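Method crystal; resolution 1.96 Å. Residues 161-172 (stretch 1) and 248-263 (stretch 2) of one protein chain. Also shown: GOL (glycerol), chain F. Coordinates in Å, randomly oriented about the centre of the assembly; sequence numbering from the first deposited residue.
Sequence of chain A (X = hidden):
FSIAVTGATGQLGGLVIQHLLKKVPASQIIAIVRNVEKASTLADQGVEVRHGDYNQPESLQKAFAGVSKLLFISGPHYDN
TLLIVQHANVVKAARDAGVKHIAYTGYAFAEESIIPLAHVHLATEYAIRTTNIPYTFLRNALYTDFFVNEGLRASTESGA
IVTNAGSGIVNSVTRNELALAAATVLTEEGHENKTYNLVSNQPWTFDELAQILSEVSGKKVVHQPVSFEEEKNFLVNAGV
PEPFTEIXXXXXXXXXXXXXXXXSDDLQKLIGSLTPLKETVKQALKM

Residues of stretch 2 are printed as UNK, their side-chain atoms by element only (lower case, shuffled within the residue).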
ATOM      1  N   ILE A 161      24.339  27.812  10.763  1.00 23.39           N
ATOM      2  CA  ILE A 161      23.486  26.811  10.127  1.00 23.44           C
ATOM      3  C   ILE A 161      22.063  27.330  10.312  1.00 23.43           C
ATOM      4  O   ILE A 161      21.631  27.520  11.446  1.00 21.95           O
ATOM      5  CB  ILE A 161      23.600  25.431  10.814  1.00 24.21           C
ATOM      6  CG1 ILE A 161      25.019  24.869  10.676  1.00 25.49           C
ATOM      7  CG2 ILE A 161      22.594  24.454  10.227  1.00 23.69           C
ATOM      8  CD1 ILE A 161      25.265  23.571  11.508  1.00 23.70           C
ATOM      9  N   VAL A 162      21.358  27.574   9.202  1.00 22.74           N
ATOM     10  CA  VAL A 162      20.006  28.144   9.226  1.00 23.01           C
ATOM     11  C   VAL A 162      18.981  27.048   8.884  1.00 22.86           C
ATOM     12  O   VAL A 162      19.057  26.419   7.810  1.00 23.41           O
ATOM     13  CB  VAL A 162      19.891  29.368   8.239  1.00 22.86           C
ATOM     14  CG1 VAL A 162      18.495  29.992   8.267  1.00 22.70           C
ATOM     15  CG2 VAL A 162      20.906  30.431   8.583  1.00 22.95           C
ATOM     16  N   THR A 163      18.080  26.755   9.822  1.00 22.35           N
ATOM     17  CA  THR A 163      17.037  25.743   9.602  1.00 21.21           C
ATOM     18  C   THR A 163      15.751  26.182  10.248  1.00 21.39           C
ATOM     19  O   THR A 163      15.765  26.998  11.146  1.00 21.09           O
ATOM     20  CB  THR A 163      17.360  24.394  10.320  1.00 20.22           C
ATOM     21  OG1 THR A 163      17.020  24.505  11.707  1.00 21.86           O
ATOM     22  CG2 THR A 163      18.812  24.023  10.195  1.00 19.59           C
ATOM     23  N   ASN A 164      14.640  25.581   9.839  1.00 21.65           N
ATOM     24  CA  ASN A 164      13.405  25.716  10.610  1.00 21.39           C
ATOM     25  C   ASN A 164      13.071  24.452  11.415  1.00 21.32           C
ATOM     26  O   ASN A 164      11.899  24.176  11.657  1.00 21.38           O
ATOM     27  CB  ASN A 164      12.226  26.111   9.700  1.00 20.47           C
ATOM     28  CG  ASN A 164      12.073  25.190   8.503  1.00 22.47           C
ATOM     29  OD1 ASN A 164      13.038  24.925   7.793  1.00 22.82           O
ATOM     30  ND2 ASN A 164      10.854  24.703   8.265  1.00 25.16           N
ATOM     31  N   ALA A 165      14.101  23.737  11.885  1.00 21.01           N
ATOM     32  CA  ALA A 165      13.929  22.477  12.629  1.00 21.17           C
ATOM     33  C   ALA A 165      13.770  22.643  14.133  1.00 21.04           C
ATOM     34  O   ALA A 165      13.465  21.679  14.833  1.00 20.85           O
ATOM     35  CB  ALA A 165      15.102  21.531  12.353  1.00 20.10           C
ATOM     36  N   GLY A 166      13.972  23.851  14.640  1.00 21.91           N
ATOM     37  CA  GLY A 166      14.020  24.085  16.077  1.00 21.51           C
ATOM     38  C   GLY A 166      14.982  23.141  16.785  1.00 22.21           C
ATOM     39  O   GLY A 166      16.135  22.945  16.349  1.00 23.04           O
ATOM     40  N   SER A 167      14.491  22.541  17.870  1.00 20.76           N
ATOM     41  CA  SER A 167      15.247  21.604  18.652  1.00 22.07           C
ATOM     42  C   SER A 167      14.767  20.194  18.345  1.00 20.78           C
ATOM     43  O   SER A 167      14.919  19.302  19.155  1.00 21.83           O
ATOM     44  CB  SER A 167      15.092  21.925  20.151  1.00 22.27           C
ATOM     45  OG  SER A 167      13.761  21.686  20.585  1.00 27.18           O
ATOM     46  N   GLY A 168      14.203  20.007  17.147  1.00 20.18           N
ATOM     47  CA  GLY A 168      13.781  18.719  16.669  1.00 19.40           C
ATOM     48  C   GLY A 168      14.931  17.718  16.691  1.00 19.10           C
ATOM     49  O   GLY A 168      16.085  18.044  16.390  1.00 18.98           O
ATOM     50  N   ILE A 169      14.605  16.509  17.129  1.00 19.17           N
ATOM     51  CA  ILE A 169      15.577  15.449  17.301  1.00 19.95           C
ATOM     52  C   ILE A 169      15.775  14.671  15.986  1.00 20.21           C
ATOM     53  O   ILE A 169      14.805  14.400  15.272  1.00 21.46           O
ATOM     54  CB  ILE A 169      15.128  14.524  18.455  1.00 20.15           C
ATOM     55  CG1 ILE A 169      15.169  15.303  19.795  1.00 19.77           C
ATOM     56  CG2 ILE A 169      15.994  13.274  18.530  1.00 20.92           C
ATOM     57  CD1 ILE A 169      14.429  14.567  20.937  1.00 21.04           C
ATOM     58  N   VAL A 170      17.022  14.305  15.675  1.00 20.35           N
ATOM     59  CA  VAL A 170      17.331  13.657  14.405  1.00 18.37           C
ATOM     60  C   VAL A 170      17.995  12.290  14.621  1.00 19.40           C
ATOM     61  O   VAL A 170      19.087  12.196  15.173  1.00 20.08           O
ATOM     62  CB  VAL A 170      18.227  14.553  13.486  1.00 19.12           C
ATOM     63  CG1 VAL A 170      18.361  13.938  12.076  1.00 16.92           C
ATOM     64  CG2 VAL A 170      17.650  15.987  13.353  1.00 16.45           C
ATOM     65  N   ASN A 171      17.360  11.249  14.101  1.00 18.56           N
ATOM     66  CA  ASN A 171      17.818   9.856  14.264  1.00 18.78           C
ATOM     67  C   ASN A 171      18.495   9.343  12.979  1.00 18.78           C
ATOM     68  O   ASN A 171      18.591   8.119  12.741  1.00 18.92           O
ATOM     69  CB  ASN A 171      16.609   8.987  14.632  1.00 18.13           C
ATOM     70  CG  ASN A 171      15.591   8.922  13.500  1.00 17.99           C
ATOM     71  OD1 ASN A 171      15.805   9.523  12.420  1.00 20.32           O
ATOM     72  ND2 ASN A 171      14.494   8.207  13.724  1.00 18.23           N
ATOM     73  N   SER A 172      18.981  10.284  12.162  1.00 19.56           N
ATOM     74  CA  SER A 172      19.593   9.966  10.864  1.00 20.13           C
ATOM     75  C   SER A 172      20.785   9.013  10.946  1.00 21.38           C
ATOM     76  O   SER A 172      21.463   8.924  11.965  1.00 21.19           O
ATOM     77  CB  SER A 172      20.004  11.245  10.125  1.00 20.55           C
ATOM     78  OG  SER A 172      21.119  11.875  10.765  1.00 21.38           O
ATOM     79  N   UNK A 248      13.301  20.874   1.353  1.00 30.46           N
ATOM     80  CA  UNK A 248      14.219  20.995   2.472  1.00 28.91           C
ATOM     81  C   UNK A 248      13.518  21.634   3.686  1.00 27.80           C
ATOM     82  O   UNK A 248      13.601  21.116   4.805  1.00 26.20           O
ATOM     83  c   UNK A 248      15.436  21.812   2.040  1.00 29.12           C
ATOM     84  c   UNK A 248      16.410  22.023   3.193  1.00 27.90           C
ATOM     85  o   UNK A 248      16.093  21.112   0.966  1.00 29.82           O
ATOM     86  N   UNK A 249      12.836  22.758   3.460  1.00 25.86           N
ATOM     87  CA  UNK A 249      12.066  23.399   4.532  1.00 25.36           C
ATOM     88  C   UNK A 249      11.013  22.442   5.082  1.00 24.94           C
ATOM     89  O   UNK A 249      10.712  22.488   6.277  1.00 25.37           O
ATOM     90  c   UNK A 249      11.416  24.670   4.055  1.00 25.03           C
ATOM     91  N   UNK A 250      10.445  21.580   4.231  1.00 23.70           N
ATOM     92  CA  UNK A 250       9.381  20.695   4.698  1.00 24.11           C
ATOM     93  C   UNK A 250       9.963  19.595   5.581  1.00 24.16           C
ATOM     94  O   UNK A 250       9.324  19.153   6.540  1.00 24.82           O
ATOM     95  c   UNK A 250       8.595  20.099   3.529  1.00 23.69           C
ATOM     96  N   UNK A 251      11.175  19.161   5.252  1.00 24.13           N
ATOM     97  CA  UNK A 251      11.854  18.114   6.026  1.00 25.73           C
ATOM     98  C   UNK A 251      12.252  18.689   7.398  1.00 24.00           C
ATOM     99  O   UNK A 251      12.102  18.018   8.420  1.00 23.86           O
ATOM    100  c   UNK A 251      14.017  16.766   6.158  1.00 29.05           C
ATOM    101  c   UNK A 251      12.574  16.596   4.124  1.00 27.65           C
ATOM    102  c   UNK A 251      13.073  17.538   5.242  1.00 26.02           C
ATOM    103  c   UNK A 251      13.695  16.188   3.083  1.00 29.55           C
ATOM    104  N   UNK A 252      12.733  19.936   7.422  1.00 23.18           N
ATOM    105  CA  UNK A 252      13.062  20.583   8.694  1.00 22.68           C
ATOM    106  C   UNK A 252      11.798  20.755   9.541  1.00 22.52           C
ATOM    107  O   UNK A 252      11.820  20.565  10.737  1.00 21.97           O
ATOM    108  c   UNK A 252      13.681  21.954   8.456  1.00 22.39           C
ATOM    109  c   UNK A 252      16.896  23.070   6.723  1.00 24.92           C
ATOM    110  o   UNK A 252      19.082  22.169   6.702  1.00 26.43           O
ATOM    111  c   UNK A 252      17.783  22.081   7.115  1.00 25.34           C
ATOM    112  c   UNK A 252      17.369  21.038   7.938  1.00 23.78           C
ATOM    113  c   UNK A 252      15.117  21.964   7.966  1.00 22.70           C
ATOM    114  c   UNK A 252      16.039  20.993   8.368  1.00 22.92           C
ATOM    115  c   UNK A 252      15.569  23.005   7.163  1.00 23.31           C
ATOM    116  N   UNK A 253      10.688  21.089   8.901  1.00 22.31           N
ATOM    117  CA  UNK A 253       9.433  21.302   9.635  1.00 23.08           C
ATOM    118  C   UNK A 253       8.954  19.980  10.259  1.00 21.87           C
ATOM    119  O   UNK A 253       8.506  19.957  11.401  1.00 21.88           O
ATOM    120  o   UNK A 253       7.019  23.155  10.237  1.00 27.29           O
ATOM    121  c   UNK A 253       7.060  22.216   9.429  1.00 25.11           C
ATOM    122  o   UNK A 253       6.080  21.487   9.208  1.00 29.84           O
ATOM    123  c   UNK A 253       8.361  21.921   8.704  1.00 23.54           C
ATOM    124  N   UNK A 254       9.077  18.881   9.524  1.00 20.51           N
ATOM    125  CA  UNK A 254       8.672  17.575  10.040  1.00 20.07           C
ATOM    126  C   UNK A 254       9.565  17.246  11.241  1.00 19.78           C
ATOM    127  O   UNK A 254       9.088  16.796  12.273  1.00 19.21           O
ATOM    128  c   UNK A 254       8.795  16.483   8.926  1.00 19.93           C
ATOM    129  N   UNK A 255      10.861  17.510  11.092  1.00 18.95           N
ATOM    130  CA  UNK A 255      11.817  17.314  12.180  1.00 20.25           C
ATOM    131  C   UNK A 255      11.415  18.140  13.414  1.00 19.93           C
ATOM    132  O   UNK A 255      11.383  17.586  14.527  1.00 20.31           O
ATOM    133  c   UNK A 255      13.769  16.450  10.788  1.00 20.92           C
ATOM    134  c   UNK A 255      14.255  17.668  12.959  1.00 18.51           C
ATOM    135  c   UNK A 255      13.291  17.568  11.728  1.00 20.47           C
ATOM    136  c   UNK A 255      15.080  16.827  10.058  1.00 21.47           C
ATOM    137  N   UNK A 256      11.049  19.428  13.225  1.00 19.49           N
ATOM    138  CA  UNK A 256      10.604  20.253  14.355  1.00 20.10           C
ATOM    139  C   UNK A 256       9.378  19.662  15.056  1.00 21.21           C
ATOM    140  O   UNK A 256       9.093  20.045  16.179  1.00 19.76           O
ATOM    141  c   UNK A 256      10.260  21.673  13.933  1.00 19.45           C
ATOM    142  o   UNK A 256       9.010  21.711  13.272  1.00 18.82           O
ATOM    143  N   UNK A 257       8.662  18.754  14.379  1.00 21.00           N
ATOM    144  CA  UNK A 257       7.443  18.122  14.925  1.00 22.18           C
ATOM    145  C   UNK A 257       7.665  16.664  15.363  1.00 22.38           C
ATOM    146  O   UNK A 257       6.689  15.921  15.600  1.00 21.74           O
ATOM    147  c   UNK A 257       4.963  19.812  12.425  1.00 23.79           C
ATOM    148  c   UNK A 257       4.450  21.245  12.302  1.00 26.71           C
ATOM    149  c   UNK A 257       5.768  19.624  13.707  1.00 23.96           C
ATOM    150  n   UNK A 257       3.865  21.420  10.925  1.00 30.31           N
ATOM    151  c   UNK A 257       6.306  18.194  13.881  1.00 22.64           C
ATOM    152  N   UNK A 258       8.931  16.253  15.475  1.00 21.49           N
ATOM    153  CA  UNK A 258       9.260  14.945  16.013  1.00 22.56           C
ATOM    154  C   UNK A 258       9.353  13.796  15.010  1.00 22.53           C
ATOM    155  O   UNK A 258       9.443  12.638  15.413  1.00 22.76           O
ATOM    156  N   UNK A 259       9.349  14.126  13.718  1.00 22.61           N
ATOM    157  CA  UNK A 259       9.384  13.128  12.640  1.00 23.28           C
ATOM    158  C   UNK A 259      10.556  12.150  12.757  1.00 23.35           C
ATOM    159  O   UNK A 259      10.414  10.976  12.431  1.00 23.99           O
ATOM    160  o   UNK A 259       8.733  11.186   8.848  1.00 28.98           O
ATOM    161  c   UNK A 259       9.425  13.847  11.271  1.00 24.73           C
ATOM    162  c   UNK A 259       9.710  12.956  10.038  1.00 24.51           C
ATOM    163  o   UNK A 259       7.383  12.361  10.128  1.00 28.32           O
ATOM    164  c   UNK A 259       8.518  12.117   9.637  1.00 28.02           C
ATOM    165  N   UNK A 260      11.718  12.629  13.187  1.00 23.12           N
ATOM    166  CA  UNK A 260      12.903  11.774  13.203  1.00 22.33           C
ATOM    167  C   UNK A 260      13.397  11.506  14.633  1.00 22.60           C
ATOM    168  O   UNK A 260      14.556  11.200  14.863  1.00 22.98           O
ATOM    169  c   UNK A 260      13.995  12.387  12.305  1.00 23.48           C
ATOM    170  N   UNK A 261      12.475  11.544  15.581  1.00 22.06           N
ATOM    171  CA  UNK A 261      12.817  11.577  16.999  1.00 21.63           C
ATOM    172  C   UNK A 261      12.742  10.203  17.669  1.00 21.76           C
ATOM    173  O   UNK A 261      13.107  10.069  18.832  1.00 22.42           O
ATOM    174  c   UNK A 261      11.862  12.519  17.726  1.00 21.27           C
ATOM    175  o   UNK A 261      10.533  12.020  17.703  1.00 19.02           O
ATOM    176  N   UNK A 262      12.232   9.196  16.974  1.00 22.44           N
ATOM    177  CA  UNK A 262      12.163   7.838  17.548  1.00 22.53           C
ATOM    178  C   UNK A 262      13.396   6.980  17.254  1.00 22.47           C
ATOM    179  O   UNK A 262      13.971   7.091  16.198  1.00 21.76           O
ATOM    180  c   UNK A 262      10.916   7.108  17.061  1.00 23.89           C
ATOM    181  c   UNK A 262       8.017   5.772  17.048  1.00 37.46           C
ATOM    182  c   UNK A 262       9.643   7.598  17.700  1.00 25.97           C
ATOM    183  c   UNK A 262       8.424   7.224  16.893  1.00 34.42           C
ATOM    184  n   UNK A 262       6.720   5.548  16.326  1.00 41.97           N
ATOM    185  N   UNK A 263      13.783   6.107  18.193  1.00 22.66           N
ATOM    186  CA  UNK A 263      14.980   5.298  18.001  1.00 22.99           C
ATOM    187  C   UNK A 263      14.759   3.796  18.105  1.00 22.50           C
ATOM    188  O   UNK A 263      13.744   3.296  18.617  1.00 22.62           O
ATOM    189  c   UNK A 263      16.467   7.206  18.979  1.00 22.07           C
ATOM    190  o   UNK A 263      15.880   5.260  20.292  1.00 23.34           O
ATOM    191  c   UNK A 263      16.169   5.700  18.968  1.00 23.47           C
TER
HETATM  192  C1  GOL F1292      13.115   9.493  10.215  1.00 29.60           C
HETATM  193  O1  GOL F1292      14.498   9.189  10.075  1.00 22.96           O
HETATM  194  C2  GOL F1292      12.282   8.245  10.577  1.00 27.61           C
HETATM  195  O2  GOL F1292      12.151   8.109  11.959  1.00 26.70           O
HETATM  196  C3  GOL F1292      10.864   8.386  10.014  1.00 29.18           C
HETATM  197  O3  GOL F1292       9.825   8.147  10.943  1.00 26.38           O
HETATM  198  O   HOH W   1      20.026  24.919   5.668  1.00 54.89           O
HETATM  199  O   HOH W   2       8.725  24.920  10.408  1.00 28.14           O
HETATM  200  O   HOH W   3      12.240  15.026  14.758  1.00 18.29           O

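Position 248 has one carbon carrying an oxygen and a second carbon, the beta-branched pattern of threonine; Thr248 lies out of reach of stretch 1. Position 249 has a lone carbon, its CB 4.1 Å from Asn164 OD1, a fit for a small residue: alanine. The O of Ala249 accepts a hydrogen bond from Asn164 ND2 (3.0 Å) and, within the helix, another from the N of 253 (3.0 Å). Position 250 also has one carbon, Ala250, pointing away. Position 251 has four carbons forked at the first, one arm two carbons long: Ile251, likewise pointing away.

At 252 one carbon leads to a six-carbon ring bearing an oxygen; Thr163 CB sits 3.8 Å from the ring centroid, almost on the ring normal, a CH-pi contact that needs a flat aromatic face. This is tyrosine. Water 1 links the hydroxyl to Val162 O, lying 3.1 Å from Tyr252 OH and 2.8 Å from Val162 O.

Position 253 has two carbons, the second carrying two oxygens; its CB lies 3.8 Å from Asn164 ND2. This is Asp253. Its OD2 takes a hydrogen bond from water 2 (2.5 Å), which in turn accepts one from Asn164 ND2 (3.0 Å). Position 254, one carbon, is Ala254, remote from stretch 1. Position 255 repeats the forked four-carbon pattern, and one of its carbons packs against Val170 CG2 (3.8 Å) and Ala165 CB (4.0 Å), apolar against apolar: Ile255, through its CG2.

Position 256 has one carbon and one oxygen; its CB lies 3.8 Å from Asn164 O and its CA 3.2 Å from Ala165 O. It is serine; Ser256 OG donates to Asp253 O (2.6 Å), turning its hydroxyl back onto the helix. Position 257 has four carbons in a row ending in nitrogen: Lys257, exposed, its NZ forming a salt bridge with Asp253 OD1 (2.8 Å). Position 258 has no side chain; Gly258 suits a positive phi at which a CB would jam against the preceding carbonyl. Position 259, three carbons with two oxygens on the third, makes no contact with stretch 1; it is Glu259, its carboxylate hydrogen-bonded elsewhere in the structure. Position 260 has one carbon, 3.4 Å from Asn171 OD1: the CB of Ala260.

Position 261 has a carbon and an oxygen, its CB 3.9 Å from Ile169 CB; it is Ser261, whose OG donates to Gly258 O (2.6 Å) across the turn. At 262 four carbons end in nitrogen: Lys262 points away, while its O accepts from Asn171 ND2 (2.8 Å). Position 263, one carbon carrying oxygen and carbon, makes no contact with stretch 1; it is Thr263, its polar side chain compatible with exposure.

Two asparagine-to-carbonyl hydrogen bonds thus fasten the contact, with apolar packing between them. Gly168 lets the backbones close in: its CA lies 3.4 Å from Ile255 O, where a CB would clash. Water 3 joins Ile169 O, Ile255 O and Ala260 N.

Stretch 2 (248-263) TAAIYDAISKGEASKT
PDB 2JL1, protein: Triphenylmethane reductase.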